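Local coordinates for protein putative branched-chain amino acid ABC transporter (PDB 3HUT) that probably binds branched-chain or related amino acids outside the cytoplasmic membrane and hands them to an ABC transporter for uptake, at residues 10-15 with 77-82; 25-30 with 265-270; 317-322 with 331-336. All blocks are in the same frame, centred on the assembly; numbering follows the deposited sequence.

How the contacts relate
Contacts 1 and 2 lie 18 Å apart between centres and touch, Leu11 CD2 lying 4.2 Å from Gln25 N; strand 5-11 and helix 18-37 follow each other in the chain. Their segments alternate: 10-15, 25-30, 77-82, then 265-270. Contact 3 comes later in the chain, centred 22 Å from contact 1 and 20 Å from contact 2, with nearest atoms about 12 and 8 Å away. Contact 1 joins neighbouring strands of the five-stranded parallel sheet, and contact 3 sets the loop leading into strand 322-324 against strand 331-341 of the mixed sheet. In contact 2 late helix 258-271 returns to early helix 18-37, which fits a two-lobed binding protein whose chain crosses repeatedly between lobes.

Contact 1: 10-15 with 77-82; sequences ELPLTG and LGDFSS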
ATOM      1  N   GLU A  10       7.867 -13.799   9.074  1.00  6.12           N
ATOM      2  CA  GLU A  10       9.193 -13.692   8.489  1.00  7.93           C
ATOM      3  C   GLU A  10       9.332 -12.255   8.002  1.00  7.84           C
ATOM      4  O   GLU A  10       8.451 -11.733   7.313  1.00  7.45           O
ATOM      5  CB  GLU A  10       9.379 -14.681   7.330  1.00  6.13           C
ATOM      6  CG  GLU A  10       8.316 -14.621   6.238  1.00  6.92           C
ATOM      7  CD  GLU A  10       8.653 -15.524   5.061  1.00  9.10           C
ATOM      8  OE1 GLU A  10       9.523 -15.146   4.248  1.00  8.36           O
ATOM      9  OE2 GLU A  10       8.061 -16.622   4.956  1.00  8.58           O
ATOM     10  N   LEU A  11      10.431 -11.615   8.390  1.00  8.61           N
ATOM     11  CA  LEU A  11      10.704 -10.231   8.023  1.00  8.48           C
ATOM     12  C   LEU A  11      12.198  -9.930   8.111  1.00  9.19           C
ATOM     13  O   LEU A  11      12.944 -10.616   8.817  1.00  8.32           O
ATOM     14  CB  LEU A  11       9.929  -9.273   8.942  1.00  8.89           C
ATOM     15  CG  LEU A  11       9.791  -9.599  10.436  1.00 10.93           C
ATOM     16  CD1 LEU A  11      11.096 -10.107  11.009  1.00 10.43           C
ATOM     17  CD2 LEU A  11       9.325  -8.359  11.183  1.00 11.81           C
ATOM     18  N   PRO A  12      12.655  -8.903   7.385  1.00  9.70           N
ATOM     19  CA  PRO A  12      14.072  -8.529   7.391  1.00 10.01           C
ATOM     20  C   PRO A  12      14.512  -7.685   8.585  1.00 10.17           C
ATOM     21  O   PRO A  12      14.102  -6.536   8.724  1.00 10.76           O
ATOM     22  CB  PRO A  12      14.231  -7.796   6.062  1.00 10.71           C
ATOM     23  CG  PRO A  12      12.907  -7.112   5.903  1.00  9.65           C
ATOM     24  CD  PRO A  12      11.918  -8.179   6.332  1.00 10.25           C
ATOM     25  N   LEU A  13      15.352  -8.268   9.443  1.00 10.34           N
ATOM     26  CA  LEU A  13      15.872  -7.569  10.615  1.00 10.54           C
ATOM     27  C   LEU A  13      17.368  -7.311  10.459  1.00 12.69           C
ATOM     28  O   LEU A  13      17.999  -6.682  11.307  1.00 11.78           O
ATOM     29  CB  LEU A  13      15.604  -8.372  11.886  1.00 10.69           C
ATOM     30  CG  LEU A  13      14.114  -8.479  12.235  1.00 13.60           C
ATOM     31  CD1 LEU A  13      13.934  -9.316  13.490  1.00 10.49           C
ATOM     32  CD2 LEU A  13      13.528  -7.074  12.427  1.00  9.14           C
ATOM     33  N   THR A  14      17.933  -7.819   9.372  1.00 12.54           N
ATOM     34  CA  THR A  14      19.337  -7.604   9.080  1.00 14.33           C
ATOM     35  C   THR A  14      19.409  -7.380   7.578  1.00 14.43           C
ATOM     36  O   THR A  14      18.555  -7.861   6.833  1.00 14.18           O
ATOM     37  CB  THR A  14      20.228  -8.812   9.521  1.00 14.26           C
ATOM     38  OG1 THR A  14      19.782 -10.016   8.898  1.00 16.24           O
ATOM     39  CG2 THR A  14      20.171  -8.984  11.027  1.00 15.93           C
ATOM     40  N   GLY A  15      20.400  -6.619   7.133  1.00 13.69           N
ATOM     41  CA  GLY A  15      20.517  -6.359   5.715  1.00 14.62           C
ATOM     42  C   GLY A  15      20.060  -4.965   5.347  1.00 13.48           C
ATOM     43  O   GLY A  15      19.644  -4.183   6.205  1.00 14.31           O
ATOM     44  N   LEU A  77       2.710 -14.454   8.768  1.00  9.95           N
ATOM     45  CA  LEU A  77       2.644 -13.059   8.344  1.00 11.51           C
ATOM     46  C   LEU A  77       3.897 -13.047   7.514  1.00 15.92           C
ATOM     47  O   LEU A  77       4.963 -13.456   7.976  1.00 12.21           O
ATOM     48  CB  LEU A  77       2.736 -12.139   9.541  1.00 10.19           C
ATOM     49  CG  LEU A  77       1.359 -12.161  10.191  1.00 10.49           C
ATOM     50  CD1 LEU A  77       1.449 -11.672  11.607  1.00  9.84           C
ATOM     51  CD2 LEU A  77       0.410 -11.310   9.345  1.00 10.18           C
ATOM     52  N   GLY A  78       3.815 -12.544   6.295  1.00 20.12           N
ATOM     53  CA  GLY A  78       4.982 -12.731   5.473  1.00 24.52           C
ATOM     54  C   GLY A  78       5.760 -11.864   4.545  1.00 23.51           C
ATOM     55  O   GLY A  78       5.458 -11.695   3.380  1.00 27.68           O
ATOM     56  N   ASP A  79       6.884 -11.441   5.072  1.00 23.30           N
ATOM     57  CA  ASP A  79       7.846 -10.660   4.346  1.00 17.44           C
ATOM     58  C   ASP A  79       7.590  -9.431   3.536  1.00 15.41           C
ATOM     59  O   ASP A  79       6.587  -9.232   2.874  1.00 15.00           O
ATOM     60  CB  ASP A  79       8.727 -11.609   3.540  1.00 15.03           C
ATOM     61  CG  ASP A  79      10.110 -11.777   4.172  1.00 16.06           C
ATOM     62  OD1 ASP A  79      10.782 -10.739   4.346  1.00 12.25           O
ATOM     63  OD2 ASP A  79      10.531 -12.918   4.499  1.00 13.87           O
ATOM     64  N   PHE A  80       8.601  -8.602   3.653  1.00 11.45           N
ATOM     65  CA  PHE A  80       8.698  -7.309   3.059  1.00 11.14           C
ATOM     66  C   PHE A  80       8.667  -7.196   1.534  1.00 10.36           C
ATOM     67  O   PHE A  80       7.771  -6.570   0.970  1.00  9.81           O
ATOM     68  CB  PHE A  80       9.969  -6.700   3.601  1.00 11.09           C
ATOM     69  CG  PHE A  80      10.253  -5.404   3.045  1.00 11.52           C
ATOM     70  CD1 PHE A  80       9.427  -4.344   3.348  1.00 13.81           C
ATOM     71  CD2 PHE A  80      11.294  -5.240   2.145  1.00 14.06           C
ATOM     72  CE1 PHE A  80       9.619  -3.124   2.759  1.00 14.51           C
ATOM     73  CE2 PHE A  80      11.499  -4.024   1.546  1.00 12.62           C
ATOM     74  CZ  PHE A  80      10.658  -2.960   1.850  1.00 13.66           C
ATOM     75  N   SER A  81       9.658  -7.778   0.867  1.00  9.65           N
ATOM     76  CA  SER A  81       9.729  -7.690  -0.588  1.00 10.28           C
ATOM     77  C   SER A  81       8.864  -8.714  -1.301  1.00  9.25           C
ATOM     78  O   SER A  81       8.567  -9.780  -0.761  1.00  9.02           O
ATOM     79  CB  SER A  81      11.171  -7.854  -1.067  1.00 11.22           C
ATOM     80  OG  SER A  81      11.617  -9.182  -0.859  1.00 12.44           O
ATOM     81  N   SER A  82       8.472  -8.386  -2.526  1.00  8.85           N
ATOM     82  CA  SER A  82       7.665  -9.294  -3.322  1.00  9.14           C
ATOM     83  C   SER A  82       8.492 -10.531  -3.658  1.00  9.69           C
ATOM     84  O   SER A  82       8.014 -11.660  -3.541  1.00  9.73           O
ATOM     85  CB  SER A  82       7.203  -8.600  -4.608  1.00  8.66           C
ATOM     86  OG  SER A  82       6.152  -7.686  -4.332  1.00  8.91           O
TER
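Glu10 and Gly78 form a parallel bridge, CA to CA 5.3 Å, with the touching parts of the two segments running 24° apart. The bridge joins strands 5-11 and 73-78 of a parallel sheet with strand order 2-1-3-4-5, as in the Rossmann-like lobes of type I periplasmic binding proteins. Glu10 N donates to Leu77 O (3.1 Å), and Asp79 N donates to Glu10 O (2.8 Å).

At the bridge two acids meet, Glu10 and Asp79. Glu10 CG sits between the backbone N and the carbonyl carbon (chi1 53°), the chain is extended beyond CG, and Glu10 OE1 lies 2.5 Å from Asp79 OD2. The carboxylate planes stand 81° apart, and at this separation one acid probably holds a proton. Glu10 OE2 bonds Tyr92 OH. Asp79 OD1 accepts Phe80 N on its anti lone pair (3.1 Å) and also pairs with Ser53 OG. An alanine at Asp79 would probably leave Glu10 OE1 without its close oxygen neighbour and Phe80 N and Ser53 OG without their shared acceptor. Pro12 passes the Asp79 carboxylate in the opposite direction, its CD 3.4 Å from Asp79 OD1. The same Pro12 CD packs against Phe80 CB at 3.7 Å.

Contact 2: 25-30 with 265-270; sequences QEAARL and SAYETL
Tyr267, Leu30 and Glu26 carry this crossing of two helices, burying 84, 76 and 42 Å² respectively of the 292 Å² total. The short helical segments approach to 10.9 Å between axes, with their N-to-C directions 115° apart, and Ala27 and Tyr267 have the nearest CA atoms. Across that spacing the ring of Tyr267 and the branches of Leu30 make most of the contact.

In Tyr267, CG lies anti to the backbone N (chi1 -164°), beside the carbonyl carbon; the hydroxyl lies by Glu26. There Tyr267 OH is 2.5 Å from Glu26 OE1, at most a weak hydrogen bond, not settled because the proton has another acceptor within reach. The Glu26 chain runs roughly perpendicular to the Tyr267 side chain, and the carboxylate and ring planes are 83° apart. Glu26 also meets the phenol with its aliphatic part, CB standing 3.5 Å from Tyr267 OH. The backbone N of Ala27 faces the ring edge, 4.1 Å from Tyr267 CE1.

Leu30 makes the apolar half of the contact with its two methyls divided between partners. Its CD2 packs on Ala266 CB at 3.9 Å, while CD1 meets Leu270 CD2, also at 3.9 Å, the two leucines passing in opposite directions.

Helix 277-296 completes the packing: Tyr283 touches Ala27 and Leu30, and Ala279 touches Tyr267. On helix 18-37, Ala28 and Gln25 touch Tyr50 of strand 46-52, which ties the crossing to the edge of the parallel sheet.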
ATOM      1  N   GLN A  25       7.729  -5.025  13.196  1.00  9.50           N
ATOM      2  CA  GLN A  25       7.694  -5.557  14.549  1.00 10.42           C
ATOM      3  C   GLN A  25       7.094  -4.553  15.532  1.00  9.39           C
ATOM      4  O   GLN A  25       6.393  -4.938  16.463  1.00  9.03           O
ATOM      5  CB  GLN A  25       9.104  -5.970  14.979  1.00 11.89           C
ATOM      6  CG  GLN A  25       9.163  -6.732  16.290  1.00 19.68           C
ATOM      7  CD  GLN A  25      10.418  -7.581  16.408  1.00 21.81           C
ATOM      8  OE1 GLN A  25      11.528  -7.103  16.172  1.00 22.51           O
ATOM      9  NE2 GLN A  25      10.245  -8.847  16.777  1.00 24.03           N
ATOM     10  N   GLU A  26       7.363  -3.268  15.325  1.00  8.49           N
ATOM     11  CA  GLU A  26       6.811  -2.246  16.207  1.00  9.08           C
ATOM     12  C   GLU A  26       5.289  -2.236  16.062  1.00  8.93           C
ATOM     13  O   GLU A  26       4.557  -2.209  17.048  1.00  8.46           O
ATOM     14  CB  GLU A  26       7.375  -0.869  15.852  1.00  9.98           C
ATOM     15  CG  GLU A  26       8.874  -0.725  16.092  1.00 12.37           C
ATOM     16  CD  GLU A  26       9.365   0.694  15.871  1.00 16.28           C
ATOM     17  OE1 GLU A  26       8.954   1.322  14.873  1.00 16.48           O
ATOM     18  OE2 GLU A  26      10.171   1.183  16.691  1.00 18.56           O
ATOM     19  N   ALA A  27       4.822  -2.274  14.819  1.00  8.32           N
ATOM     20  CA  ALA A  27       3.395  -2.271  14.535  1.00  7.96           C
ATOM     21  C   ALA A  27       2.745  -3.570  15.002  1.00  8.64           C
ATOM     22  O   ALA A  27       1.660  -3.554  15.589  1.00  8.61           O
ATOM     23  CB  ALA A  27       3.165  -2.078  13.041  1.00  8.85           C
ATOM     24  N   ALA A  28       3.411  -4.691  14.743  1.00  8.43           N
ATOM     25  CA  ALA A  28       2.893  -6.001  15.138  1.00  8.66           C
ATOM     26  C   ALA A  28       2.629  -6.065  16.636  1.00 10.59           C
ATOM     27  O   ALA A  28       1.566  -6.510  17.078  1.00 10.75           O
ATOM     28  CB  ALA A  28       3.879  -7.095  14.744  1.00  7.52           C
ATOM     29  N   ARG A  29       3.609  -5.618  17.409  1.00 11.24           N
ATOM     30  CA  ARG A  29       3.517  -5.619  18.864  1.00 12.50           C
ATOM     31  C   ARG A  29       2.290  -4.856  19.360  1.00 10.54           C
ATOM     32  O   ARG A  29       1.566  -5.331  20.233  1.00  8.99           O
ATOM     33  CB  ARG A  29       4.800  -5.009  19.443  1.00 16.27           C
ATOM     34  CG  ARG A  29       4.721  -4.532  20.888  1.00 23.22           C
ATOM     35  CD  ARG A  29       4.682  -5.672  21.890  1.00 29.91           C
ATOM     36  NE  ARG A  29       4.919  -5.183  23.249  1.00 35.16           N
ATOM     37  CZ  ARG A  29       4.884  -5.939  24.341  1.00 37.80           C
ATOM     38  NH1 ARG A  29       4.616  -7.235  24.245  1.00 39.85           N
ATOM     39  NH2 ARG A  29       5.120  -5.400  25.532  1.00 39.35           N
ATOM     40  N   LEU A  30       2.059  -3.674  18.802  1.00  9.80           N
ATOM     41  CA  LEU A  30       0.922  -2.853  19.209  1.00 10.55           C
ATOM     42  C   LEU A  30      -0.405  -3.574  18.957  1.00 10.71           C
ATOM     43  O   LEU A  30      -1.262  -3.647  19.835  1.00 10.61           O
ATOM     44  CB  LEU A  30       0.942  -1.529  18.446  1.00 13.73           C
ATOM     45  CG  LEU A  30       0.087  -0.380  18.981  1.00 15.66           C
ATOM     46  CD1 LEU A  30       0.532  -0.021  20.389  1.00 16.96           C
ATOM     47  CD2 LEU A  30       0.241   0.829  18.070  1.00 17.02           C
ATOM     48  N   SER A 265      -1.440   8.007  17.097  1.00 11.60           N
ATOM     49  CA  SER A 265      -1.161   8.472  18.458  1.00 11.55           C
ATOM     50  C   SER A 265      -0.477   7.398  19.303  1.00 11.67           C
ATOM     51  O   SER A 265       0.551   7.652  19.939  1.00 10.93           O
ATOM     52  CB  SER A 265      -2.465   8.907  19.138  1.00 11.77           C
ATOM     53  OG  SER A 265      -2.246   9.284  20.488  1.00 13.55           O
ATOM     54  N   ALA A 266      -1.052   6.200  19.311  1.00  9.24           N
ATOM     55  CA  ALA A 266      -0.494   5.091  20.077  1.00  9.55           C
ATOM     56  C   ALA A 266       0.934   4.786  19.649  1.00  9.77           C
ATOM     57  O   ALA A 266       1.809   4.551  20.488  1.00 10.29           O
ATOM     58  CB  ALA A 266      -1.353   3.844  19.901  1.00  9.68           C
ATOM     59  N   TYR A 267       1.157   4.793  18.338  1.00 10.25           N
ATOM     60  CA  TYR A 267       2.463   4.499  17.760  1.00 12.33           C
ATOM     61  C   TYR A 267       3.539   5.522  18.129  1.00 11.86           C
ATOM     62  O   TYR A 267       4.641   5.157  18.549  1.00 11.70           O
ATOM     63  CB  TYR A 267       2.347   4.427  16.237  1.00 12.53           C
ATOM     64  CG  TYR A 267       3.526   3.766  15.573  1.00 12.66           C
ATOM     65  CD1 TYR A 267       3.490   2.412  15.240  1.00 12.95           C
ATOM     66  CD2 TYR A 267       4.685   4.487  15.288  1.00 12.49           C
ATOM     67  CE1 TYR A 267       4.579   1.792  14.639  1.00 13.56           C
ATOM     68  CE2 TYR A 267       5.781   3.874  14.688  1.00 14.80           C
ATOM     69  CZ  TYR A 267       5.718   2.526  14.366  1.00 13.07           C
ATOM     70  OH  TYR A 267       6.787   1.915  13.758  1.00 18.18           O
ATOM     71  N   GLU A 268       3.221   6.802  17.956  1.00 12.49           N
ATOM     72  CA  GLU A 268       4.168   7.869  18.263  1.00 12.17           C
ATOM     73  C   GLU A 268       4.485   7.897  19.749  1.00 11.92           C
ATOM     74  O   GLU A 268       5.633   8.092  20.147  1.00 11.55           O
ATOM     75  CB  GLU A 268       3.605   9.225  17.820  1.00 12.16           C
ATOM     76  CG  GLU A 268       3.242   9.273  16.345  1.00 16.46           C
ATOM     77  CD  GLU A 268       2.841  10.663  15.877  1.00 19.92           C
ATOM     78  OE1 GLU A 268       2.037  11.321  16.572  1.00 21.79           O
ATOM     79  OE2 GLU A 268       3.325  11.090  14.806  1.00 21.72           O
ATOM     80  N   THR A 269       3.462   7.681  20.566  1.00 11.16           N
ATOM     81  CA  THR A 269       3.630   7.681  22.011  1.00 10.98           C
ATOM     82  C   THR A 269       4.558   6.560  22.469  1.00 12.43           C
ATOM     83  O   THR A 269       5.465   6.770  23.277  1.00 10.82           O
ATOM     84  CB  THR A 269       2.273   7.512  22.720  1.00  8.89           C
ATOM     85  OG1 THR A 269       1.480   8.686  22.511  1.00  7.95           O
ATOM     86  CG2 THR A 269       2.465   7.288  24.217  1.00  8.59           C
ATOM     87  N   LEU A 270       4.327   5.368  21.939  1.00 12.38           N
ATOM     88  CA  LEU A 270       5.118   4.208  22.312  1.00 14.45           C
ATOM     89  C   LEU A 270       6.496   4.123  21.670  1.00 14.31           C
ATOM     90  O   LEU A 270       7.456   3.716  22.323  1.00 15.75           O
ATOM     91  CB  LEU A 270       4.332   2.935  21.989  1.00 15.60           C
ATOM     92  CG  LEU A 270       5.015   1.597  22.269  1.00 18.78           C
ATOM     93  CD1 LEU A 270       5.422   1.517  23.731  1.00 21.15           C
ATOM     94  CD2 LEU A 270       4.062   0.464  21.912  1.00 20.13           C
TER

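Contact 3: 317-322 with 331-336; sequences GVTGIT and TTKILT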
ATOM      1  N   GLY A 317      -9.215  -0.881   8.447  1.00 10.32           N
ATOM      2  CA  GLY A 317      -7.809  -0.663   8.757  1.00  9.50           C
ATOM      3  C   GLY A 317      -7.390   0.791   8.774  1.00 10.16           C
ATOM      4  O   GLY A 317      -8.151   1.675   8.369  1.00 10.00           O
ATOM      5  N   VAL A 318      -6.176   1.045   9.255  1.00  8.50           N
ATOM      6  CA  VAL A 318      -5.659   2.405   9.293  1.00  8.28           C
ATOM      7  C   VAL A 318      -5.242   2.798   7.882  1.00  8.13           C
ATOM      8  O   VAL A 318      -4.976   3.968   7.610  1.00  7.33           O
ATOM      9  CB  VAL A 318      -4.455   2.526  10.253  1.00  8.55           C
ATOM     10  CG1 VAL A 318      -4.879   2.106  11.653  1.00  8.41           C
ATOM     11  CG2 VAL A 318      -3.293   1.671   9.766  1.00  7.16           C
ATOM     12  N   THR A 319      -5.196   1.810   6.989  1.00  7.40           N
ATOM     13  CA  THR A 319      -4.835   2.054   5.597  1.00  7.76           C
ATOM     14  C   THR A 319      -6.107   2.111   4.756  1.00  7.58           C
ATOM     15  O   THR A 319      -6.046   2.108   3.529  1.00  7.03           O
ATOM     16  CB  THR A 319      -3.890   0.953   5.032  1.00  9.20           C
ATOM     17  OG1 THR A 319      -4.571  -0.309   4.983  1.00  9.64           O
ATOM     18  CG2 THR A 319      -2.645   0.824   5.903  1.00  8.01           C
ATOM     19  N   GLY A 320      -7.254   2.165   5.437  1.00  7.38           N
ATOM     20  CA  GLY A 320      -8.537   2.250   4.761  1.00  9.55           C
ATOM     21  C   GLY A 320      -9.367   0.983   4.813  1.00  9.53           C
ATOM     22  O   GLY A 320      -8.872  -0.076   5.189  1.00  9.79           O
ATOM     23  N   ILE A 321     -10.638   1.089   4.438  1.00  9.19           N
ATOM     24  CA  ILE A 321     -11.514  -0.076   4.431  1.00 10.17           C
ATOM     25  C   ILE A 321     -10.942  -1.036   3.395  1.00  9.44           C
ATOM     26  O   ILE A 321     -10.823  -0.686   2.222  1.00  8.13           O
ATOM     27  CB  ILE A 321     -12.957   0.321   4.064  1.00 11.75           C
ATOM     28  CG1 ILE A 321     -13.511   1.248   5.151  1.00 13.40           C
ATOM     29  CG2 ILE A 321     -13.817  -0.929   3.898  1.00 11.34           C
ATOM     30  CD1 ILE A 321     -14.966   1.651   4.968  1.00 19.08           C
ATOM     31  N   THR A 322     -10.599  -2.245   3.843  1.00  7.77           N
ATOM     32  CA  THR A 322      -9.967  -3.258   3.000  1.00  6.56           C
ATOM     33  C   THR A 322     -10.794  -4.514   2.715  1.00  7.58           C
ATOM     34  O   THR A 322     -11.430  -5.070   3.611  1.00  6.51           O
ATOM     35  CB  THR A 322      -8.631  -3.685   3.639  1.00  7.79           C
ATOM     36  OG1 THR A 322      -7.792  -2.531   3.784  1.00  7.12           O
ATOM     37  CG2 THR A 322      -7.926  -4.729   2.786  1.00  7.95           C
ATOM     38  N   THR A 331      -6.404  -7.441  -3.322  1.00  9.92           N
ATOM     39  CA  THR A 331      -6.788  -6.421  -2.356  1.00  8.20           C
ATOM     40  C   THR A 331      -7.255  -5.105  -2.968  1.00  8.44           C
ATOM     41  O   THR A 331      -6.612  -4.565  -3.861  1.00  7.88           O
ATOM     42  CB  THR A 331      -5.609  -6.112  -1.400  1.00  8.98           C
ATOM     43  OG1 THR A 331      -5.128  -7.332  -0.830  1.00  8.88           O
ATOM     44  CG2 THR A 331      -6.051  -5.186  -0.272  1.00  8.71           C
ATOM     45  N   THR A 332      -8.389  -4.606  -2.488  1.00  8.80           N
ATOM     46  CA  THR A 332      -8.919  -3.323  -2.934  1.00  9.63           C
ATOM     47  C   THR A 332      -9.184  -2.534  -1.657  1.00 10.05           C
ATOM     48  O   THR A 332      -9.437  -3.119  -0.600  1.00 10.70           O
ATOM     49  CB  THR A 332     -10.229  -3.462  -3.751  1.00 10.52           C
ATOM     50  OG1 THR A 332     -11.214  -4.154  -2.978  1.00 10.17           O
ATOM     51  CG2 THR A 332      -9.968  -4.215  -5.058  1.00 11.47           C
ATOM     52  N   LYS A 333      -9.112  -1.214  -1.743  1.00 10.05           N
ATOM     53  CA  LYS A 333      -9.318  -0.374  -0.573  1.00  9.16           C
ATOM     54  C   LYS A 333     -10.051   0.913  -0.895  1.00  8.13           C
ATOM     55  O   LYS A 333     -10.036   1.374  -2.030  1.00  6.25           O
ATOM     56  CB  LYS A 333      -7.969   0.003   0.040  1.00 10.62           C
ATOM     57  CG  LYS A 333      -7.120  -1.151   0.516  1.00 10.07           C
ATOM     58  CD  LYS A 333      -5.840  -0.618   1.138  1.00 14.72           C
ATOM     59  CE  LYS A 333      -5.148  -1.683   1.972  1.00 13.50           C
ATOM     60  NZ  LYS A 333      -3.920  -1.147   2.587  1.00 21.40           N
ATOM     61  N   ILE A 334     -10.695   1.487   0.115  1.00  7.33           N
ATOM     62  CA  ILE A 334     -11.370   2.762  -0.061  1.00 10.36           C
ATOM     63  C   ILE A 334     -10.311   3.801   0.291  1.00  8.73           C
ATOM     64  O   ILE A 334     -10.017   4.024   1.464  1.00 10.31           O
ATOM     65  CB  ILE A 334     -12.570   2.919   0.891  1.00 10.56           C
ATOM     66  CG1 ILE A 334     -13.658   1.907   0.524  1.00 13.47           C
ATOM     67  CG2 ILE A 334     -13.131   4.337   0.795  1.00 12.95           C
ATOM     68  CD1 ILE A 334     -14.900   2.009   1.390  1.00 17.41           C
ATOM     69  N   LEU A 335      -9.726   4.420  -0.728  1.00  8.54           N
ATOM     70  CA  LEU A 335      -8.678   5.414  -0.522  1.00  7.14           C
ATOM     71  C   LEU A 335      -9.228   6.739  -0.006  1.00  8.11           C
ATOM     72  O   LEU A 335     -10.425   7.000  -0.098  1.00  7.36           O
ATOM     73  CB  LEU A 335      -7.912   5.629  -1.831  1.00  7.53           C
ATOM     74  CG  LEU A 335      -7.349   4.337  -2.438  1.00  9.83           C
ATOM     75  CD1 LEU A 335      -6.602   4.645  -3.725  1.00 11.02           C
ATOM     76  CD2 LEU A 335      -6.425   3.649  -1.431  1.00  7.49           C
ATOM     77  N   THR A 336      -8.344   7.569   0.547  1.00  6.99           N
ATOM     78  CA  THR A 336      -8.737   8.868   1.084  1.00  6.56           C
ATOM     79  C   THR A 336      -8.213   9.973   0.166  1.00  7.31           C
ATOM     80  O   THR A 336      -7.010  10.060  -0.086  1.00  6.74           O
ATOM     81  CB  THR A 336      -8.166   9.065   2.506  1.00  6.36           C
ATOM     82  OG1 THR A 336      -8.671   8.036   3.369  1.00  8.53           O
ATOM     83  CG2 THR A 336      -8.550  10.428   3.058  1.00  7.94           C
TER
HETATM   84  O   HOH W   1     -11.352   3.938   3.823  1.00 14.03           O
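The carbonyl of Ile321 takes Ile334 N in its own plane, at 3.0 Å from Ile321 O, and the same oxygen has a CA-H...O contact with Lys333 CA at 3.2 Å. The peptide carbonyl of Gly320 is used differently: Thr322 OG1 donates to Gly320 O from above, 45° out of the carbonyl plane. A water also joins the two segments, donating to Ile334 O and accepting from Ile321 N.

Thr322 and Lys333 form an antiparallel non-hydrogen-bonded pair of the mixed sheet, reached after a type I turn from Gly317 to Gly320 and a corner at Ile321. At Gly320 a CB would clash with Ile334 O, and at these backbone angles it would also press on the carbonyl O of Thr319. Lys333 touches Thr121 and makes a weak hydrogen bond to Ala119 O, and Thr319 touches Ala250, which is consistent with a place near the inter-lobe crossings of a type I binding protein.

On the face shared by Thr322 and Lys333, the lysine chain extends beside the threonine, with Lys333 CE 3.3 Å from Thr322 OG1. Its NZ then donates to Thr319 OG1 at 2.6 Å, a hydroxyl that also bonds Asp284 OD2. Ile321 and Ile334 run alongside each other in the same direction, their CD1 methyls 3.6 Å apart.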